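DNA sulfur modification protein DndE (Escherichia coli, PDB 4LRV) probably binds DNA as part of the machinery that introduces phosphorothioate, a sulfur modification, into the DNA backbone. Local coordinates at residues Pro28-Arg33 and Ile64-Thr70. Numbering follows the deposited sequence.
Sequences PNIAAR and ITWLGET
The first turn of helix 28-40 docks against the C-terminal end of the short helix 63-67, with the CA atoms of Asn29 and Trp66 5.0 Å apart and Arg33 facing Leu67 one turn on. Arg33 and Asn29 donate side-chain hydrogen bonds to carbonyls in the last turn of helix 63-67, where a positive charge is probably favourable. With CG anti to its own carbonyl carbon (chi1 -64°) and the chain extended to NE, Arg33 lays its guanidinium edge along two successive carbonyls: NE donates almost straight to Trp66 O (2.9 Å, 173°), and NH2 bonds to Thr65 O at 3.3 Å. Both acceptors lie near the guanidinium plane, which fixes the rotation of the group. Leu67 O sits over one face, at a poor angle for a bond from Arg33 NE, and takes Thr70 OG1 (2.7 Å) and Thr70 N. Thr65 O takes a second bond from Asn29 ND2 (2.8 Å), arriving on the opposite face of the carbonyl plane from NH2. A leucine in place of Arg33 would probably leave Trp66 O without this side-chain donor and Thr65 O with one bond fewer. Gly68, the first residue to leave helical phi/psi, has positive phi and its N close to Arg33 NH2. Apolar packing adds Ala32 CB against Trp66 CE3 (3.9 Å). Trp66 NE1 bonds to Met7 O in strand 6-7 and its ring meets Trp94 edge-to-face; Ala32 also packs on Val98, so helix 87-103 backs both segments, while Thr65 touches Leu34 of a second subunit.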
loop_
_atom_site.group_PDB
_atom_site.type_symbol
_atom_site.label_atom_id
_atom_site.label_comp_id
_atom_site.label_asym_id
_atom_site.label_seq_id
_atom_site.Cartn_x
_atom_site.Cartn_y
_atom_site.Cartn_z
ATOM N N PRO A 28 -6.207 -13.128 -2.098
ATOM C CA PRO A 28 -5.975 -14.355 -2.880
ATOM C C PRO A 28 -5.017 -14.171 -4.062
ATOM O O PRO A 28 -4.137 -15.004 -4.274
ATOM C CB PRO A 28 -7.373 -14.734 -3.372
ATOM C CG PRO A 28 -8.318 -14.058 -2.434
ATOM C CD PRO A 28 -7.640 -12.780 -2.022
ATOM N N ASN A 29 -5.150 -13.087 -4.812
ATOM C CA ASN A 29 -4.268 -12.895 -5.961
ATOM C C ASN A 29 -2.788 -12.663 -5.602
ATOM O O ASN A 29 -1.896 -13.111 -6.326
ATOM C CB ASN A 29 -4.807 -11.824 -6.924
ATOM C CG ASN A 29 -4.759 -10.423 -6.346
ATOM O OD1 ASN A 29 -4.798 -10.226 -5.129
ATOM N ND2 ASN A 29 -4.679 -9.431 -7.231
ATOM N N ILE A 30 -2.538 -11.970 -4.491
ATOM C CA ILE A 30 -1.173 -11.759 -4.017
ATOM C C ILE A 30 -0.599 -13.058 -3.463
ATOM O O ILE A 30 0.591 -13.318 -3.595
ATOM C CB ILE A 30 -1.087 -10.643 -2.936
ATOM C CG1 ILE A 30 -1.252 -9.256 -3.575
ATOM C CG2 ILE A 30 0.246 -10.720 -2.191
ATOM C CD1 ILE A 30 -1.464 -8.115 -2.572
ATOM N N ALA A 31 -1.452 -13.861 -2.828
ATOM C CA ALA A 31 -1.023 -15.130 -2.266
ATOM C C ALA A 31 -0.677 -16.113 -3.377
ATOM O O ALA A 31 0.210 -16.953 -3.220
ATOM C CB ALA A 31 -2.099 -15.697 -1.387
ATOM N N ALA A 32 -1.382 -16.006 -4.499
ATOM C CA ALA A 32 -1.095 -16.827 -5.651
ATOM C C ALA A 32 0.315 -16.525 -6.191
ATOM O O ALA A 32 1.051 -17.439 -6.572
ATOM C CB ALA A 32 -2.158 -16.628 -6.712
ATOM N N ARG A 33 0.699 -15.248 -6.205
ATOM C CA ARG A 33 2.049 -14.873 -6.607
ATOM C C ARG A 33 3.086 -15.494 -5.696
ATOM O O ARG A 33 4.021 -16.153 -6.171
ATOM C CB ARG A 33 2.215 -13.363 -6.606
ATOM C CG ARG A 33 1.329 -12.691 -7.606
ATOM C CD ARG A 33 1.391 -11.217 -7.467
ATOM N NE ARG A 33 0.162 -10.650 -7.987
ATOM C CZ ARG A 33 -0.176 -9.373 -7.883
ATOM N NH1 ARG A 33 0.630 -8.513 -7.268
ATOM N NH2 ARG A 33 -1.333 -8.965 -8.395
ATOM N N ILE A 64 -3.456 -10.136 -15.452
ATOM C CA ILE A 64 -2.859 -8.991 -14.775
ATOM C C ILE A 64 -3.334 -8.928 -13.336
ATOM O O ILE A 64 -2.574 -8.576 -12.432
ATOM C CB ILE A 64 -3.170 -7.669 -15.480
ATOM C CG1 ILE A 64 -3.099 -7.843 -16.994
ATOM C CG2 ILE A 64 -2.184 -6.588 -15.015
ATOM C CD1 ILE A 64 -3.101 -6.530 -17.771
ATOM N N THR A 65 -4.594 -9.285 -13.135
ATOM C CA THR A 65 -5.154 -9.397 -11.805
ATOM C C THR A 65 -4.388 -10.433 -10.987
ATOM O O THR A 65 -4.000 -10.161 -9.852
ATOM C CB THR A 65 -6.642 -9.789 -11.844
ATOM O OG1 THR A 65 -7.339 -8.944 -12.764
ATOM C CG2 THR A 65 -7.254 -9.639 -10.478
ATOM N N TRP A 66 -4.182 -11.616 -11.565
ATOM C CA TRP A 66 -3.464 -12.673 -10.870
ATOM C C TRP A 66 -2.013 -12.290 -10.620
ATOM O O TRP A 66 -1.522 -12.417 -9.492
ATOM C CB TRP A 66 -3.479 -13.984 -11.657
ATOM C CG TRP A 66 -4.761 -14.778 -11.609
ATOM C CD1 TRP A 66 -5.570 -15.068 -12.665
ATOM C CD2 TRP A 66 -5.350 -15.415 -10.467
ATOM N NE1 TRP A 66 -6.631 -15.826 -12.255
ATOM C CE2 TRP A 66 -6.523 -16.059 -10.910
ATOM C CE3 TRP A 66 -5.005 -15.499 -9.108
ATOM C CZ2 TRP A 66 -7.355 -16.783 -10.050
ATOM C CZ3 TRP A 66 -5.833 -16.222 -8.255
ATOM C CH2 TRP A 66 -6.999 -16.848 -8.731
ATOM N N LEU A 67 -1.333 -11.820 -11.663
ATOM C CA LEU A 67 0.120 -11.690 -11.606
ATOM C C LEU A 67 0.625 -10.325 -11.199
ATOM O O LEU A 67 1.631 -10.238 -10.503
ATOM C CB LEU A 67 0.791 -12.168 -12.912
ATOM C CG LEU A 67 0.364 -13.576 -13.373
ATOM C CD1 LEU A 67 1.146 -14.014 -14.603
ATOM C CD2 LEU A 67 0.491 -14.610 -12.237
ATOM N N GLY A 68 -0.063 -9.267 -11.628
ATOM C CA GLY A 68 0.355 -7.890 -11.327
ATOM C C GLY A 68 1.726 -7.574 -11.890
ATOM O O GLY A 68 2.048 -8.009 -12.994
ATOM N N GLU A 69 2.533 -6.835 -11.123
ATOM C CA GLU A 69 3.912 -6.493 -11.511
ATOM C C GLU A 69 4.800 -7.733 -11.683
ATOM O O GLU A 69 5.899 -7.645 -12.249
ATOM C CB GLU A 69 4.576 -5.581 -10.468
ATOM C CG GLU A 69 3.668 -4.563 -9.795
ATOM C CD GLU A 69 3.618 -3.236 -10.524
ATOM O OE1 GLU A 69 3.741 -2.182 -9.847
ATOM O OE2 GLU A 69 3.466 -3.249 -11.771
ATOM N N THR A 70 4.345 -8.875 -11.170
ATOM C CA THR A 70 5.149 -10.082 -11.259
ATOM C C THR A 70 4.914 -10.802 -12.589
ATOM O O THR A 70 5.475 -11.870 -12.818
ATOM C CB THR A 70 4.930 -11.055 -10.065
ATOM O OG1 THR A 70 3.763 -11.859 -10.293
ATOM C CG2 THR A 70 4.824 -10.310 -8.744
#